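Local coordinates for protein diaminopimelate decarboxylase (Methanocaldococcus jannaschii, PDB 1TUF) that catalyses the pyridoxal-phosphate-dependent decarboxylation of meso-diaminopimelate to L-lysine, the last step of lysine biosynthesis by the diaminopimelate pathway, at residues A[291-296]-A[385-390]; A[32-37]-A[404-409]. All coordinates share one frame; numbering follows the deposited sequence.

Interaction 1 of 2, residues A[291-296]-A[385-390]; sequences PGRSLV and GAYGIS. With AZ1 (azelaic acid), chain C.
Arg-293 and Tyr-387 meet in the buried active site, their side chains crossing at about a right angle. Arg-293 begins with CB 3.9 Å from Tyr-387 CE2. Its CG, anti to the backbone N (chi1 -169°), runs over the methyl of Ala-386, CG to CB 3.9 Å. A bend at chi3 then turns the guanidinium so that Tyr-387 CE2 lies over one of its faces, toward the rim, with the two planes 40° apart. NH1 approaches Tyr-387 CD2 to 3.5 Å and gives a weak, bent bond (3.1 Å) to OXT of azelaic acid, besides bonding Tyr-255; NH2 bonds Ser-213. The ligand's methylene C4 lies over a face of the Tyr-387 ring, toward its rim, 4.0 Å from CE1. Ala-386 CB also sits 3.7 Å from Val-296 CG2, and Gly-385, having no side chain, lets its CA come to 3.3 Å from Val-296 O in a CH...O contact. Tyr-387 OH and the backbone N atoms of Gly-292 and Arg-293 hold the phosphate of the pyridoxal-lysine at position 69. An aromatic face and a cation thus receive a chain with a carboxylate end, consistent with the substrate-binding role inferred for Arg-293.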
# COMPACT_ATOMS: atom_id res chain seq x y z
N PRO A 291 9.71 -11.43 -16.65
CA PRO A 291 8.25 -11.27 -16.60
C PRO A 291 7.70 -11.42 -15.20
O PRO A 291 8.15 -12.28 -14.44
CB PRO A 291 7.75 -12.40 -17.50
CG PRO A 291 8.90 -12.70 -18.39
CD PRO A 291 10.08 -12.60 -17.46
N GLY A 292 6.71 -10.60 -14.86
CA GLY A 292 6.09 -10.69 -13.55
C GLY A 292 4.59 -10.83 -13.73
O GLY A 292 4.01 -11.90 -13.56
N ARG A 293 3.96 -9.72 -14.09
CA ARG A 293 2.52 -9.68 -14.31
C ARG A 293 2.11 -10.66 -15.41
O ARG A 293 1.06 -11.30 -15.32
CB ARG A 293 2.13 -8.25 -14.70
CG ARG A 293 0.64 -7.97 -14.70
CD ARG A 293 0.36 -6.70 -15.51
NE ARG A 293 1.24 -5.59 -15.13
CZ ARG A 293 1.12 -4.88 -14.01
NH1 ARG A 293 0.14 -5.16 -13.15
NH2 ARG A 293 1.97 -3.90 -13.75
N SER A 294 2.95 -10.79 -16.44
CA SER A 294 2.64 -11.68 -17.56
C SER A 294 2.85 -13.16 -17.25
O SER A 294 2.92 -13.98 -18.16
CB SER A 294 3.43 -11.29 -18.81
OG SER A 294 4.83 -11.30 -18.60
N LEU A 295 2.94 -13.50 -15.97
CA LEU A 295 3.12 -14.89 -15.57
C LEU A 295 2.11 -15.31 -14.51
O LEU A 295 1.63 -16.44 -14.55
CB LEU A 295 4.52 -15.12 -15.03
CG LEU A 295 5.59 -15.57 -16.04
CD1 LEU A 295 6.92 -15.70 -15.33
CD2 LEU A 295 5.20 -16.91 -16.67
N VAL A 296 1.76 -14.42 -13.59
CA VAL A 296 0.83 -14.78 -12.52
C VAL A 296 -0.46 -13.97 -12.47
O VAL A 296 -1.46 -14.43 -11.91
CB VAL A 296 1.52 -14.69 -11.14
CG1 VAL A 296 2.74 -15.60 -11.11
CG2 VAL A 296 1.94 -13.25 -10.83
N GLY A 385 -3.53 -11.92 -9.57
CA GLY A 385 -2.38 -12.75 -9.28
C GLY A 385 -1.08 -11.99 -9.17
O GLY A 385 -0.15 -12.40 -8.48
N ALA A 386 -1.00 -10.87 -9.86
CA ALA A 386 0.21 -10.09 -9.81
C ALA A 386 -0.05 -8.78 -9.08
O ALA A 386 -1.06 -8.11 -9.30
CB ALA A 386 0.69 -9.82 -11.24
N TYR A 387 0.86 -8.43 -8.19
CA TYR A 387 0.71 -7.19 -7.45
C TYR A 387 -0.63 -7.13 -6.72
O TYR A 387 -1.26 -6.08 -6.67
CB TYR A 387 0.85 -6.02 -8.44
CG TYR A 387 2.13 -6.09 -9.25
CD1 TYR A 387 3.38 -5.88 -8.64
CD2 TYR A 387 2.11 -6.42 -10.61
CE1 TYR A 387 4.56 -6.01 -9.36
CE2 TYR A 387 3.29 -6.55 -11.34
CZ TYR A 387 4.51 -6.35 -10.71
OH TYR A 387 5.68 -6.50 -11.42
N GLY A 388 -1.05 -8.26 -6.16
CA GLY A 388 -2.29 -8.31 -5.40
C GLY A 388 -1.91 -8.54 -3.94
O GLY A 388 -1.92 -7.62 -3.13
N ILE A 389 -1.55 -9.77 -3.61
CA ILE A 389 -1.16 -10.09 -2.25
C ILE A 389 0.22 -9.52 -1.94
O ILE A 389 0.54 -9.23 -0.79
CB ILE A 389 -1.12 -11.62 -2.01
CG1 ILE A 389 -0.95 -11.91 -0.52
CG2 ILE A 389 -0.00 -12.27 -2.80
CD1 ILE A 389 -2.19 -11.63 0.28
N SER A 390 1.04 -9.33 -2.97
CA SER A 390 2.39 -8.80 -2.76
C SER A 390 2.37 -7.35 -2.29
O SER A 390 3.38 -6.82 -1.84
CB SER A 390 3.21 -8.93 -4.04
OG SER A 390 2.72 -8.07 -5.05
C AZ1 C . -0.28 -2.24 -11.11
C2 AZ1 C . 1.24 -2.23 -10.92
C3 AZ1 C . 2.46 -2.13 -9.99
C4 AZ1 C . 3.96 -2.18 -10.29
C5 AZ1 C . 4.57 -2.19 -11.69
C6 AZ1 C . 5.90 -1.45 -11.86
C7 AZ1 C . 6.20 -0.04 -12.38
C8 AZ1 C . 7.53 0.69 -12.16
C9 AZ1 C . 8.71 0.14 -12.93
OXT AZ1 C . -0.84 -2.38 -12.34
O AZ1 C . -1.02 -2.14 -10.12
O2 AZ1 C . 8.69 0.20 -14.30
OXT2 AZ1 C . 9.65 -0.35 -12.27

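Interaction 2 of 2, residues A[32-37]-A[404-409]; sequences LYVMSE and VLTSKK
Strand 32-36 lies beside strand 404-407 with both chains running the same way, and four backbone hydrogen bonds join them in a regular parallel ladder. Val-404 N gives to Tyr-33 O (2.9 Å), and its own carbonyl O receives Met-35 N in a nearly straight bond (2.8 Å, 177° at the hydrogen). Met-35 O in turn accepts Thr-406 N at 2.8 Å and also faces the CA of Leu-405; Thr-406 O then takes Glu-37 N, at the first turn of helix 37-51. Both strands belong to the mixed beta-sheet that, in this class-II decarboxylase fold, accompanies the pyridoxal-binding TIM barrel. Strand 32-36 also pairs with strand 300-311, and strand 402-407 with strand 410-415. Branched Val-34 and Val-404 suit extended strands and share a face, touching CG2 to CG2 at 3.7 Å, while Thr-406 CG2 continues this patch against Val-34 CG1 at 3.8 Å. Ser-36 OG and Thr-406 OG1 share the carboxylate oxygen OD2 of Asp-17, and Ser-36, short enough to fold back as the N-cap, also receives Gln-39 N. Past the end of the strand, Glu-37, extended with CG anti to the backbone N (chi1 180°), lays its carboxylate beside Ser-407 CB and Leu-405 CD2. Its OE1 is hydrogen-bonded to His-432 NE2 of the second subunit, and Ser-407 OG to Gly-410 O.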
# COMPACT_ATOMS: atom_id res chain seq x y z
N LEU A 32 -11.14 -14.05 -0.19
CA LEU A 32 -10.30 -15.17 -0.56
C LEU A 32 -9.61 -15.00 -1.90
O LEU A 32 -10.23 -14.62 -2.90
CB LEU A 32 -11.13 -16.46 -0.58
CG LEU A 32 -10.43 -17.77 -0.92
CD1 LEU A 32 -9.40 -18.12 0.15
CD2 LEU A 32 -11.50 -18.87 -1.01
N TYR A 33 -8.31 -15.27 -1.91
CA TYR A 33 -7.50 -15.21 -3.11
C TYR A 33 -7.50 -16.63 -3.65
O TYR A 33 -7.32 -17.58 -2.89
CB TYR A 33 -6.05 -14.81 -2.77
CG TYR A 33 -5.70 -13.36 -3.01
CD1 TYR A 33 -5.57 -12.85 -4.30
CD2 TYR A 33 -5.48 -12.49 -1.94
CE1 TYR A 33 -5.25 -11.51 -4.51
CE2 TYR A 33 -5.16 -11.14 -2.14
CZ TYR A 33 -5.05 -10.66 -3.43
OH TYR A 33 -4.77 -9.33 -3.65
N VAL A 34 -7.72 -16.77 -4.95
CA VAL A 34 -7.71 -18.08 -5.60
C VAL A 34 -6.72 -18.05 -6.75
O VAL A 34 -6.92 -17.32 -7.72
CB VAL A 34 -9.09 -18.46 -6.16
CG1 VAL A 34 -8.98 -19.77 -6.94
CG2 VAL A 34 -10.09 -18.60 -5.01
N MET A 35 -5.64 -18.82 -6.63
CA MET A 35 -4.62 -18.89 -7.66
C MET A 35 -4.77 -20.19 -8.44
O MET A 35 -4.92 -21.25 -7.84
CB MET A 35 -3.22 -18.83 -7.04
CG MET A 35 -2.89 -17.54 -6.32
SD MET A 35 -2.82 -16.11 -7.41
CE MET A 35 -1.15 -16.27 -8.10
N SER A 36 -4.71 -20.10 -9.77
CA SER A 36 -4.84 -21.25 -10.66
C SER A 36 -3.49 -21.82 -11.07
O SER A 36 -2.74 -21.21 -11.82
CB SER A 36 -5.60 -20.85 -11.94
OG SER A 36 -5.68 -21.93 -12.85
N GLU A 37 -3.17 -23.01 -10.58
CA GLU A 37 -1.90 -23.64 -10.91
C GLU A 37 -1.74 -23.78 -12.43
O GLU A 37 -0.71 -23.40 -13.00
CB GLU A 37 -1.81 -25.00 -10.22
CG GLU A 37 -0.53 -25.75 -10.49
CD GLU A 37 -0.38 -26.95 -9.57
OE1 GLU A 37 -0.12 -26.74 -8.37
OE2 GLU A 37 -0.53 -28.09 -10.05
N VAL A 404 -5.77 -19.78 -1.69
CA VAL A 404 -5.86 -21.19 -2.06
C VAL A 404 -5.34 -21.37 -3.49
O VAL A 404 -5.40 -20.46 -4.32
CB VAL A 404 -7.33 -21.72 -1.95
CG1 VAL A 404 -7.81 -21.61 -0.52
CG2 VAL A 404 -8.27 -20.97 -2.90
N LEU A 405 -4.79 -22.55 -3.76
CA LEU A 405 -4.26 -22.90 -5.07
C LEU A 405 -5.13 -24.01 -5.64
O LEU A 405 -5.26 -25.07 -5.02
CB LEU A 405 -2.82 -23.41 -4.97
CG LEU A 405 -2.16 -23.83 -6.29
CD1 LEU A 405 -1.91 -22.59 -7.13
CD2 LEU A 405 -0.84 -24.56 -6.04
N THR A 406 -5.72 -23.77 -6.80
CA THR A 406 -6.54 -24.79 -7.45
C THR A 406 -5.68 -25.52 -8.49
O THR A 406 -5.16 -24.89 -9.41
CB THR A 406 -7.81 -24.16 -8.15
OG1 THR A 406 -7.41 -23.12 -9.05
CG2 THR A 406 -8.78 -23.60 -7.12
N SER A 407 -5.51 -26.82 -8.32
CA SER A 407 -4.74 -27.64 -9.26
C SER A 407 -5.49 -28.94 -9.51
O SER A 407 -6.51 -29.21 -8.88
CB SER A 407 -3.35 -27.97 -8.70
OG SER A 407 -3.43 -28.82 -7.57
N LYS A 408 -4.99 -29.76 -10.44
CA LYS A 408 -5.64 -31.03 -10.74
C LYS A 408 -5.54 -31.90 -9.49
O LYS A 408 -6.34 -32.82 -9.29
CB LYS A 408 -4.97 -31.73 -11.93
CG LYS A 408 -4.86 -30.89 -13.20
CD LYS A 408 -6.22 -30.40 -13.73
CE LYS A 408 -7.06 -31.50 -14.42
NZ LYS A 408 -7.58 -32.58 -13.52
N LYS A 409 -4.56 -31.59 -8.64
CA LYS A 409 -4.36 -32.35 -7.41
C LYS A 409 -5.46 -32.02 -6.40
O LYS A 409 -5.74 -32.81 -5.49
CB LYS A 409 -2.99 -32.02 -6.80
CG LYS A 409 -1.99 -33.18 -6.81
CD LYS A 409 -1.36 -33.42 -8.18
CE LYS A 409 -0.12 -34.34 -8.09
NZ LYS A 409 -0.41 -35.75 -7.68

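Both contacts are buried, but interaction 1 lies about 4 Å from the centre of the chain and interaction 2 about 18 Å, measured between centres. Segments 385-390 and 32-37 touch directly: Tyr-33 OH, hydrogen-bonded to Asp-326 O, packs on the backbone of Gly-388 and Ile-389, and Met-35 SD lies 3.9 Å from Gly-385 CA. Along the chain, interaction 1 is nested within the loop closed by interaction 2. Their chemistry differs accordingly: loop and helix start present side chains and backbone N-H groups to ligand and cofactor in the first, whereas the second is strand pairing through backbone amides. Both reach the second subunit, Tyr-387 packing on its Tyr-395 and Glu-37 on its Leu-433.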